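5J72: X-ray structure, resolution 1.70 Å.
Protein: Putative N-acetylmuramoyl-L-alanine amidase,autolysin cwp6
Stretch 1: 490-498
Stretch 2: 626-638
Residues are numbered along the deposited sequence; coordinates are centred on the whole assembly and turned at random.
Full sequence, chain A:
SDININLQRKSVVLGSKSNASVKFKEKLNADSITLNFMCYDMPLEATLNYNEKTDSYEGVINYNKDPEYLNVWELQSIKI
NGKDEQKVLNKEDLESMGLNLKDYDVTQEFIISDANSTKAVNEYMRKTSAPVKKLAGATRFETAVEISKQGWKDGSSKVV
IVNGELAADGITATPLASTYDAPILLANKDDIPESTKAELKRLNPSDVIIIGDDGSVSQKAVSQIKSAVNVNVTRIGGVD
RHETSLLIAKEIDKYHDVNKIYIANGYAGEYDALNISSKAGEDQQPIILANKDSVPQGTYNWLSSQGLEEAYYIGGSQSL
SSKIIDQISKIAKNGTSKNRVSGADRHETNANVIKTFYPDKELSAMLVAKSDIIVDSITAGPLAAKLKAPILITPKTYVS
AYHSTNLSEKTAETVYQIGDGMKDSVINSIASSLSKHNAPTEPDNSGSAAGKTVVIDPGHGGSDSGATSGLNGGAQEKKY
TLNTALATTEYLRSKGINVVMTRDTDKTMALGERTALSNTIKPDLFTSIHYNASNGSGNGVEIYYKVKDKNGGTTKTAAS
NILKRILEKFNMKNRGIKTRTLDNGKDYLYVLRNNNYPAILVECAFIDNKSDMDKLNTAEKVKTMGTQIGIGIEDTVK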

# COMPACT_ATOMS: atom_id res chain seq x y z
N GLU A 490 2.66 -14.59 -8.52
CA GLU A 490 3.11 -14.25 -7.16
C GLU A 490 4.01 -15.42 -6.60
O GLU A 490 5.06 -15.18 -6.03
CB GLU A 490 1.89 -14.12 -6.25
CG GLU A 490 2.31 -13.46 -4.96
CD GLU A 490 2.41 -11.92 -5.15
OE1 GLU A 490 2.63 -11.44 -6.28
OE2 GLU A 490 2.24 -11.21 -4.17
N TYR A 491 3.56 -16.68 -6.81
CA TYR A 491 4.38 -17.81 -6.32
C TYR A 491 5.69 -17.85 -7.02
O TYR A 491 6.74 -17.94 -6.37
CB TYR A 491 3.64 -19.13 -6.52
CG TYR A 491 4.53 -20.28 -6.08
CD1 TYR A 491 4.63 -20.63 -4.74
CD2 TYR A 491 5.35 -20.94 -6.99
CE1 TYR A 491 5.53 -21.60 -4.31
CE2 TYR A 491 6.25 -21.93 -6.58
CZ TYR A 491 6.34 -22.25 -5.24
OH TYR A 491 7.23 -23.22 -4.84
N LEU A 492 5.70 -17.73 -8.36
CA LEU A 492 6.98 -17.79 -9.07
C LEU A 492 7.94 -16.69 -8.64
O LEU A 492 9.16 -16.93 -8.49
CB LEU A 492 6.73 -17.69 -10.59
CG LEU A 492 6.02 -18.97 -11.13
CD1 LEU A 492 5.56 -18.78 -12.59
CD2 LEU A 492 7.05 -20.15 -11.08
N ARG A 493 7.42 -15.47 -8.47
CA ARG A 493 8.31 -14.38 -8.09
C ARG A 493 8.87 -14.60 -6.70
O ARG A 493 10.02 -14.21 -6.46
CB ARG A 493 7.57 -13.02 -8.10
CG ARG A 493 7.19 -12.64 -9.50
CD ARG A 493 6.73 -11.17 -9.57
NE ARG A 493 6.58 -10.82 -10.98
CZ ARG A 493 5.83 -9.82 -11.42
NH1 ARG A 493 5.17 -9.04 -10.55
NH2 ARG A 493 5.74 -9.56 -12.71
N SER A 494 8.09 -15.14 -5.80
CA SER A 494 8.56 -15.38 -4.44
C SER A 494 9.70 -16.45 -4.43
O SER A 494 10.42 -16.55 -3.43
CB SER A 494 7.42 -15.84 -3.56
OG SER A 494 7.17 -17.22 -3.78
N LYS A 495 9.85 -17.24 -5.51
CA LYS A 495 10.94 -18.24 -5.60
C LYS A 495 12.05 -17.73 -6.50
O LYS A 495 12.91 -18.52 -6.89
CB LYS A 495 10.39 -19.57 -6.13
CG LYS A 495 9.30 -20.11 -5.22
CD LYS A 495 9.81 -20.14 -3.80
CE LYS A 495 9.20 -21.28 -3.06
NZ LYS A 495 8.24 -20.81 -2.05
N GLY A 496 12.07 -16.44 -6.85
CA GLY A 496 13.17 -15.91 -7.64
C GLY A 496 13.09 -16.14 -9.14
O GLY A 496 14.08 -15.97 -9.84
N ILE A 497 11.90 -16.53 -9.67
CA ILE A 497 11.75 -16.73 -11.12
C ILE A 497 11.17 -15.44 -11.72
O ILE A 497 10.26 -14.89 -11.14
CB ILE A 497 10.82 -18.00 -11.34
CG1 ILE A 497 11.61 -19.29 -10.93
CG2 ILE A 497 10.38 -18.10 -12.83
CD1 ILE A 497 10.75 -20.51 -10.46
N ASN A 498 11.69 -14.96 -12.81
CA ASN A 498 11.19 -13.77 -13.46
C ASN A 498 9.91 -14.09 -14.18
O ASN A 498 9.89 -15.09 -14.90
CB ASN A 498 12.19 -13.27 -14.48
CG ASN A 498 13.52 -13.01 -13.83
OD1 ASN A 498 14.55 -13.39 -14.39
ND2 ASN A 498 13.55 -12.45 -12.62
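Stretch 2 (626-638) GTQIGIGIEDTVK

Stretch 2 is helical from Gly626 to Val637, continuing a helix that begins earlier in the chain, and it packs against the last turn of the helix that runs through Tyr491 in stretch 1. The two axes point broadly the same way, crossing at -44° with a closest approach of 8.6 Å. Regular i to i+4 bonds hold the second helix together, among them Ile631 N to Thr627 O at 2.8 Å and Glu634 N to Gly630 O at 2.9 Å. Stretch 1 keeps the helical bond Ser494 N to Glu490 O at 3.0 Å, then tightens, with Lys495 N bonding to Leu492 O at 3.1 Å, and Gly496 follows with phi/psi of 81/15, where a side chain would jam against the preceding carbonyl oxygen. The chain then turns so that Ile497 faces stretch 2 again. The backbones come nearest at Tyr491 and Leu492, whose CA atoms each lie 5.7 Å from a partner, the CA of Thr627 and the CA of Gly630 respectively.

Tyr491 is the centre of the contact. With chi1 near 180° (t), its ring enters a hole formed by Thr627, Gly630, Ile631 and Glu634. Gly630 suits this spot because it has no side chain: an ideal CB would lie only 3.0 Å from Tyr491 CD2, whereas its actual C atom sits 3.6 Å from Tyr491 CD2. Ile631 CG1 lies over one face of the ring, 3.8 Å from the centroid in a CH-pi contact and 3.4 Å from Tyr491 CZ. Thr627 adds its methyl, with CG2 3.9 Å from Tyr491 CD1. The phenol reaches past these apolar neighbours to Glu634, near the plane of the ring, and Tyr491 OH donates a short hydrogen bond of 2.5 Å to Glu634 OE1. A long aromatic residue thus fills the hole and satisfies its polar tip at once.

Glu634 has two further neighbours: Ile497 CD1 lies 3.9 Å from its methylene carbon Glu634 CB, and the methylene Lys495 CG comes within 3.5 Å of its carboxylate oxygen Glu634 OE2.

Leu492 points sideways at CA-to-CB, but the end of its side chain comes nearer to the second helix. Leu492 CD2 lies 3.5 Å from the carbonyl oxygen Gly630 O and makes an apolar contact with Ile633 CG2 at 3.9 Å, which suits a branched aliphatic chain in a buried place. Farther along, Ile497 CD1 reaches Val637 CG2 at 4.3 Å, extending the hydrophobic packing toward the C-terminal end of stretch 2. In all, 419 Å² of surface is buried between the stretches.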

# COMPACT_ATOMS: atom_id res chain seq x y z
N GLY A 626 -3.76 -21.11 -8.48
CA GLY A 626 -2.63 -20.48 -9.15
C GLY A 626 -1.30 -20.90 -8.54
O GLY A 626 -0.30 -21.08 -9.24
N THR A 627 -1.27 -20.99 -7.21
CA THR A 627 -0.03 -21.39 -6.56
C THR A 627 0.44 -22.81 -7.06
O THR A 627 1.63 -22.98 -7.37
CB THR A 627 -0.28 -21.52 -5.05
OG1 THR A 627 -0.67 -20.20 -4.58
CG2 THR A 627 1.05 -22.05 -4.30
N GLN A 628 -0.48 -23.78 -7.11
CA GLN A 628 -0.10 -25.14 -7.58
C GLN A 628 0.44 -25.08 -9.00
O GLN A 628 1.43 -25.76 -9.35
CB GLN A 628 -1.30 -26.07 -7.49
CG GLN A 628 -1.84 -26.30 -6.07
CD GLN A 628 -0.71 -26.69 -5.12
OE1 GLN A 628 -0.31 -25.92 -4.24
NE2 GLN A 628 -0.12 -27.89 -5.31
N ILE A 629 -0.21 -24.26 -9.86
CA ILE A 629 0.32 -24.16 -11.18
C ILE A 629 1.74 -23.59 -11.13
O ILE A 629 2.61 -24.05 -11.86
CB ILE A 629 -0.62 -23.27 -12.06
CG1 ILE A 629 -1.97 -24.00 -12.25
CG2 ILE A 629 0.07 -22.97 -13.41
CD1 ILE A 629 -3.11 -23.09 -12.97
N GLY A 630 1.97 -22.57 -10.23
CA GLY A 630 3.30 -21.99 -10.15
C GLY A 630 4.30 -23.05 -9.65
O GLY A 630 5.46 -23.07 -10.11
N ILE A 631 3.88 -23.88 -8.73
CA ILE A 631 4.82 -24.92 -8.20
C ILE A 631 5.18 -25.88 -9.36
O ILE A 631 6.36 -26.23 -9.54
CB ILE A 631 4.20 -25.69 -7.01
CG1 ILE A 631 4.07 -24.76 -5.75
CG2 ILE A 631 5.16 -26.93 -6.63
CD1 ILE A 631 3.06 -25.34 -4.72
N GLY A 632 4.17 -26.31 -10.13
CA GLY A 632 4.42 -27.18 -11.28
C GLY A 632 5.37 -26.54 -12.26
O GLY A 632 6.22 -27.19 -12.85
N ILE A 633 5.23 -25.21 -12.50
CA ILE A 633 6.13 -24.52 -13.41
C ILE A 633 7.58 -24.50 -12.83
O ILE A 633 8.55 -24.73 -13.57
CB ILE A 633 5.66 -23.05 -13.68
CG1 ILE A 633 4.33 -23.12 -14.52
CG2 ILE A 633 6.77 -22.20 -14.42
CD1 ILE A 633 3.62 -21.69 -14.63
N GLU A 634 7.70 -24.17 -11.54
CA GLU A 634 9.01 -24.14 -10.88
C GLU A 634 9.66 -25.57 -10.99
O GLU A 634 10.87 -25.66 -11.27
CB GLU A 634 8.81 -23.76 -9.42
CG GLU A 634 10.09 -23.92 -8.61
CD GLU A 634 9.85 -23.70 -7.12
OE1 GLU A 634 8.83 -24.17 -6.58
OE2 GLU A 634 10.70 -23.02 -6.51
N ASP A 635 8.88 -26.62 -10.77
CA ASP A 635 9.36 -27.99 -10.95
C ASP A 635 10.02 -28.15 -12.27
O ASP A 635 11.07 -28.80 -12.38
CB ASP A 635 8.23 -29.00 -10.98
CG ASP A 635 7.56 -29.22 -9.67
OD1 ASP A 635 8.18 -28.93 -8.63
OD2 ASP A 635 6.40 -29.71 -9.66
N THR A 636 9.42 -27.57 -13.28
CA THR A 636 9.88 -27.68 -14.63
C THR A 636 11.06 -26.83 -14.98
O THR A 636 12.00 -27.36 -15.60
CB THR A 636 8.69 -27.33 -15.57
OG1 THR A 636 7.57 -28.13 -15.23
CG2 THR A 636 9.03 -27.59 -17.03
N VAL A 637 11.11 -25.54 -14.60
CA VAL A 637 12.20 -24.70 -15.08
C VAL A 637 13.39 -24.53 -14.14
O VAL A 637 14.42 -24.01 -14.59
CB VAL A 637 11.67 -23.26 -15.45
CG1 VAL A 637 10.51 -23.32 -16.48
CG2 VAL A 637 11.22 -22.53 -14.21
N LYS A 638 13.31 -24.94 -12.89
CA LYS A 638 14.44 -24.59 -12.01
C LYS A 638 15.77 -25.30 -12.34
O LYS A 638 15.77 -26.45 -12.77
CB LYS A 638 14.05 -24.85 -10.56
CG LYS A 638 13.68 -26.28 -10.33
CD LYS A 638 13.38 -26.52 -8.86
CE LYS A 638 12.72 -27.87 -8.66
OXT LYS A 638 16.81 -24.65 -12.15